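Local coordinates for NanU sialic acid binding protein (PDB 4L7T) that probably binds sialic acid with high affinity at the outer membrane of Bacteroides fragilis, as a SusD-like partner of the transporter NanO, at residues N125-E130 / F197-Y202; M206-M211 / E266-I271. All coordinates share one frame; numbering follows the deposited sequence.

Contact 1: residues N125-E130 / F197-Y202. With EDO (1,2-ethanediol), chain G.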
# COMPACT_ATOMS: atom_id res chain seq x y z
N ASN A 125 5.16 10.74 25.28
CA ASN A 125 6.18 10.36 24.31
C ASN A 125 5.62 9.29 23.34
O ASN A 125 6.00 9.32 22.17
CB ASN A 125 7.45 9.92 25.04
CG ASN A 125 8.31 11.11 25.48
OD1 ASN A 125 8.32 12.15 24.85
ND2 ASN A 125 9.08 10.92 26.56
N TYR A 126 4.77 8.36 23.78
CA TYR A 126 4.22 7.40 22.85
C TYR A 126 3.35 8.15 21.82
O TYR A 126 3.39 7.81 20.61
CB TYR A 126 3.43 6.35 23.57
CG TYR A 126 3.28 5.13 22.76
CD1 TYR A 126 4.19 4.10 22.88
CD2 TYR A 126 2.23 5.01 21.83
CE1 TYR A 126 4.04 2.95 22.10
CE2 TYR A 126 2.08 3.88 21.03
CZ TYR A 126 2.99 2.84 21.19
OH TYR A 126 2.82 1.74 20.40
N TYR A 127 2.59 9.15 22.32
CA TYR A 127 1.75 9.88 21.33
C TYR A 127 2.64 10.59 20.33
O TYR A 127 2.26 10.67 19.14
CB TYR A 127 0.83 10.87 22.06
CG TYR A 127 -0.37 10.22 22.71
CD1 TYR A 127 -1.16 9.27 22.10
CD2 TYR A 127 -0.75 10.62 24.02
CE1 TYR A 127 -2.26 8.72 22.67
CE2 TYR A 127 -1.84 10.09 24.63
CZ TYR A 127 -2.62 9.14 24.00
OH TYR A 127 -3.71 8.54 24.63
N LEU A 128 3.74 11.19 20.77
CA LEU A 128 4.66 11.85 19.87
C LEU A 128 5.30 10.85 18.90
O LEU A 128 5.48 11.11 17.71
CB LEU A 128 5.80 12.62 20.58
CG LEU A 128 5.22 13.77 21.45
CD1 LEU A 128 6.33 14.31 22.23
CD2 LEU A 128 4.58 14.88 20.48
N GLY A 129 5.64 9.68 19.39
CA GLY A 129 6.07 8.60 18.44
C GLY A 129 5.06 8.35 17.36
O GLY A 129 5.46 8.26 16.16
N GLU A 130 3.77 8.23 17.69
CA GLU A 130 2.76 7.95 16.69
C GLU A 130 2.59 9.14 15.73
O GLU A 130 2.48 8.96 14.50
CB GLU A 130 1.39 7.63 17.27
CG GLU A 130 1.47 6.34 18.16
CD GLU A 130 0.17 5.87 18.62
OE1 GLU A 130 -0.36 6.63 19.47
OE2 GLU A 130 -0.33 4.77 18.30
N PHE A 197 2.87 -3.01 20.50
CA PHE A 197 1.75 -2.34 19.81
C PHE A 197 0.76 -1.83 20.90
O PHE A 197 -0.23 -2.50 21.18
CB PHE A 197 1.11 -3.33 18.89
CG PHE A 197 2.06 -3.83 17.83
CD1 PHE A 197 2.26 -3.09 16.65
CD2 PHE A 197 2.70 -5.06 17.97
CE1 PHE A 197 3.13 -3.55 15.65
CE2 PHE A 197 3.60 -5.54 16.98
CZ PHE A 197 3.79 -4.78 15.80
N LYS A 198 1.08 -0.70 21.48
CA LYS A 198 0.32 -0.27 22.69
C LYS A 198 -1.17 -0.18 22.46
O LYS A 198 -1.98 -0.63 23.29
CB LYS A 198 0.89 1.04 23.19
CG LYS A 198 0.16 1.58 24.42
CD LYS A 198 0.78 2.94 24.72
CE LYS A 198 0.19 3.53 26.07
NZ LYS A 198 0.79 4.84 26.39
N TYR A 199 -1.55 0.32 21.27
CA TYR A 199 -2.95 0.48 20.94
C TYR A 199 -3.40 -0.55 19.90
O TYR A 199 -4.50 -0.43 19.31
CB TYR A 199 -3.25 1.92 20.47
CG TYR A 199 -2.97 2.92 21.55
CD1 TYR A 199 -3.60 2.81 22.80
CD2 TYR A 199 -2.02 3.94 21.39
CE1 TYR A 199 -3.29 3.79 23.82
CE2 TYR A 199 -1.72 4.90 22.39
CZ TYR A 199 -2.31 4.78 23.61
OH TYR A 199 -2.03 5.72 24.57
N GLY A 200 -2.55 -1.53 19.62
CA GLY A 200 -2.92 -2.54 18.65
C GLY A 200 -2.29 -2.24 17.26
O GLY A 200 -1.64 -1.25 17.08
N ARG A 201 -2.44 -3.20 16.36
CA ARG A 201 -1.75 -3.14 15.03
C ARG A 201 -2.47 -2.21 14.03
O ARG A 201 -1.95 -2.05 12.92
CB ARG A 201 -1.56 -4.53 14.46
CG ARG A 201 -0.60 -5.46 15.38
CD ARG A 201 -0.86 -6.96 15.17
NE ARG A 201 -0.17 -7.70 16.25
CZ ARG A 201 1.09 -8.15 16.21
NH1 ARG A 201 1.88 -7.96 15.13
NH2 ARG A 201 1.60 -8.83 17.28
N TYR A 202 -3.59 -1.61 14.47
CA TYR A 202 -4.24 -0.59 13.66
C TYR A 202 -3.96 0.82 14.15
O TYR A 202 -4.62 1.76 13.66
CB TYR A 202 -5.75 -0.75 13.75
CG TYR A 202 -6.39 -2.04 13.49
CD1 TYR A 202 -6.53 -2.51 12.18
CD2 TYR A 202 -6.98 -2.77 14.52
CE1 TYR A 202 -7.20 -3.67 11.91
CE2 TYR A 202 -7.68 -3.95 14.25
CZ TYR A 202 -7.78 -4.38 12.94
OH TYR A 202 -8.43 -5.53 12.61
C1 EDO G . 2.27 -6.29 21.36
O1 EDO G . 1.95 -5.16 22.15
C2 EDO G . 3.77 -6.39 21.37
O2 EDO G . 4.06 -7.77 21.56
O HOH W 1 -0.02 0.72 18.68
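Lys198 lies along the ring of Tyr126, its aliphatic chain covering one face. CG of Lys198 is anti to the backbone N (chi1 179°) and the chain stays extended to NZ, a course antiparallel to the tyrosine side chain. CB thus comes 3.4 Å from Tyr126 CZ, while CD stands 3.8 Å from the centroid of the Tyr126 ring, almost on its normal, a CH-pi contact. Lysine suits this exposed place because its methylenes cover the aromatic while the ammonium ends beyond it. The hydroxyl of Tyr126 is hydrogen-bonded to Ser196 O.

Tyr199 forms an aromatic cluster with Tyr126 and Tyr127: its CE2 lies 4.0 Å from Tyr126 CD2 and 3.9 Å from Tyr127 CE1. The Tyr127 and Tyr199 planes are 12° apart but slid so far that they barely overlap. Glu130 brings OE2 to 3.6 Å from Tyr199 CD2, at the ring edge, where the weakly positive ring hydrogens would suit a carboxylate.

Among polar links, a water accepts a bond from Tyr199 N and lies 3.0 Å from Gly200 O, to which it may donate; its link to Tyr126 OH across the contact is weak and long. Ethanediol, probably from the crystallisation liquor, accepts a bond from Phe197 N.

The type I turn 197-200 belongs to the loop between helices 173-191 and 206-223 and packs against helix 121-146. Helix 33-48 flanks the cluster, where Glu33 bonds Tyr127 OH and Asn40 touches both Tyr127 and Tyr199.

Contact 2: residues M206-M211 / E266-I271; sequences MAATQM and EIIFSI
A classic beta bulge, in which Ile268 and Phe269 both face Tyr386 of the antiparallel strand 383-387, meets the first turns of helix 206-223 in this buried contact. Ile268 buries more surface here than any other residue, 78 of the 184 Å² summed over both segments, and its two branches divide the work. CG2, anti to the backbone N, reaches 3.6 Å from Ala207 CB and equally close to the backbone N of Ala208. The other branch runs beside the backbone N and extends (chi2 171°), carrying CD1 to 3.8 Å from Met211 CG, with Met211 SD only slightly farther off. A branched isoleucine can therefore touch two successive turns of the helix at once.

Small residues let the backbones approach: the CA atoms of Ala208 and Phe269 are 6.1 Å apart. Between them Ala208 CB meets Phe269 CB at 4.0 Å, methyl against methylene. The phenyl ring itself turns off from the helix, since CG is anti to the backbone N (chi1 175°), and packs edge-to-face with Trp204 just before the helix.

At the bulge the chain turns a corner, and Ile268 and Phe269, although consecutive, both present CB toward the helix. No hydrogen bond joins the two segments; helix and strand meet here through apolar groups. Met211, bent at chi2 and chi3, folds its flexible thioether against Ile268 and also touches Tyr386 of strand 383-387 and Leu394 of helix 388-401. From helix 227-244, Ile241 touches both Met211 and Ile268.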
# COMPACT_ATOMS: atom_id res chain seq x y z
N MET A 206 6.32 1.69 17.17
CA MET A 206 7.72 1.69 16.76
C MET A 206 8.02 0.82 15.54
O MET A 206 8.81 1.27 14.69
CB MET A 206 8.61 1.22 17.97
CG MET A 206 10.08 1.26 17.64
SD MET A 206 10.80 2.86 17.20
CE MET A 206 12.33 2.80 18.17
N ALA A 207 7.42 -0.36 15.44
CA ALA A 207 7.71 -1.22 14.28
C ALA A 207 7.26 -0.54 12.97
O ALA A 207 7.88 -0.71 11.94
CB ALA A 207 7.04 -2.53 14.39
N ALA A 208 6.17 0.22 12.99
CA ALA A 208 5.75 0.97 11.79
C ALA A 208 6.79 2.07 11.48
O ALA A 208 7.14 2.27 10.33
CB ALA A 208 4.34 1.65 12.04
N THR A 209 7.30 2.78 12.51
CA THR A 209 8.35 3.76 12.27
C THR A 209 9.56 3.10 11.68
O THR A 209 10.16 3.63 10.74
CB THR A 209 8.74 4.55 13.59
OG1 THR A 209 7.61 5.43 13.83
CG2 THR A 209 9.97 5.41 13.39
N GLN A 210 9.92 1.90 12.18
CA GLN A 210 11.13 1.23 11.64
C GLN A 210 10.92 0.74 10.19
O GLN A 210 11.86 0.77 9.38
CB GLN A 210 11.55 0.05 12.52
CG GLN A 210 12.03 0.50 13.94
CD GLN A 210 13.17 1.44 13.86
OE1 GLN A 210 14.15 1.17 13.19
NE2 GLN A 210 13.08 2.55 14.59
N MET A 211 9.68 0.33 9.85
CA MET A 211 9.43 -0.07 8.45
C MET A 211 9.58 1.19 7.55
O MET A 211 10.23 1.11 6.48
CB MET A 211 7.98 -0.57 8.30
CG MET A 211 7.73 -1.98 8.79
SD MET A 211 8.56 -3.22 7.80
CE MET A 211 7.67 -3.09 6.23
N GLU A 266 1.12 -11.19 11.81
CA GLU A 266 1.90 -10.72 10.64
C GLU A 266 1.71 -9.19 10.39
O GLU A 266 2.56 -8.50 9.77
CB GLU A 266 1.47 -11.50 9.41
CG GLU A 266 2.39 -11.11 8.17
CD GLU A 266 2.31 -12.06 7.07
OE1 GLU A 266 1.89 -13.18 7.31
OE2 GLU A 266 2.72 -11.71 5.92
N ILE A 267 0.65 -8.61 10.96
CA ILE A 267 0.39 -7.17 10.69
C ILE A 267 1.21 -6.27 11.56
O ILE A 267 1.26 -6.46 12.78
CB ILE A 267 -1.13 -6.87 10.91
CG1 ILE A 267 -2.01 -7.89 10.15
CG2 ILE A 267 -1.49 -5.33 10.63
CD1 ILE A 267 -1.81 -7.87 8.66
N ILE A 268 1.91 -5.33 10.92
CA ILE A 268 2.66 -4.29 11.62
C ILE A 268 1.81 -3.04 11.68
O ILE A 268 1.62 -2.52 12.79
CB ILE A 268 4.08 -4.03 11.02
CG1 ILE A 268 4.91 -5.33 11.11
CG2 ILE A 268 4.72 -2.78 11.63
CD1 ILE A 268 6.27 -5.15 10.28
N PHE A 269 1.23 -2.60 10.55
CA PHE A 269 0.28 -1.45 10.68
C PHE A 269 -0.80 -1.60 9.58
O PHE A 269 -0.45 -1.93 8.44
CB PHE A 269 1.04 -0.11 10.52
CG PHE A 269 0.15 1.07 10.50
CD1 PHE A 269 -0.67 1.33 11.59
CD2 PHE A 269 0.06 1.89 9.39
CE1 PHE A 269 -1.57 2.43 11.59
CE2 PHE A 269 -0.85 2.99 9.36
CZ PHE A 269 -1.67 3.24 10.48
N SER A 270 -2.08 -1.55 9.95
CA SER A 270 -3.17 -1.73 8.97
C SER A 270 -4.18 -0.65 9.17
O SER A 270 -4.32 -0.14 10.28
CB SER A 270 -3.79 -3.09 9.20
OG SER A 270 -4.77 -3.48 8.27
N ILE A 271 -4.85 -0.27 8.09
CA ILE A 271 -6.01 0.64 8.16
C ILE A 271 -7.21 -0.16 8.51
O ILE A 271 -7.58 -1.10 7.86
CB ILE A 271 -6.20 1.29 6.79
CG1 ILE A 271 -4.98 2.10 6.40
CG2 ILE A 271 -7.47 2.20 6.85
CD1 ILE A 271 -4.55 3.15 7.25

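Contacts 1 and 2 lie about 10 Å apart between centres, on the same side of the chain's centre, and follow one another in sequence. The loop of contact 1 leads into the helix of contact 2, and it also touches the bulged strand directly. Arg201 probably donates from NH1 to Ile267 O (2.9 Å), and its carbonyl O probably accepts from Ser270 N (3.0 Å). Nearby, Phe197 CE1 packs 3.4 Å from Ile268 O. Segment 197-202 thus faces helix 121-146 with Lys198 and Tyr199, and strand 267-271 with Phe197 and Arg201, linking the partly buried contact 1 to the buried contact 2.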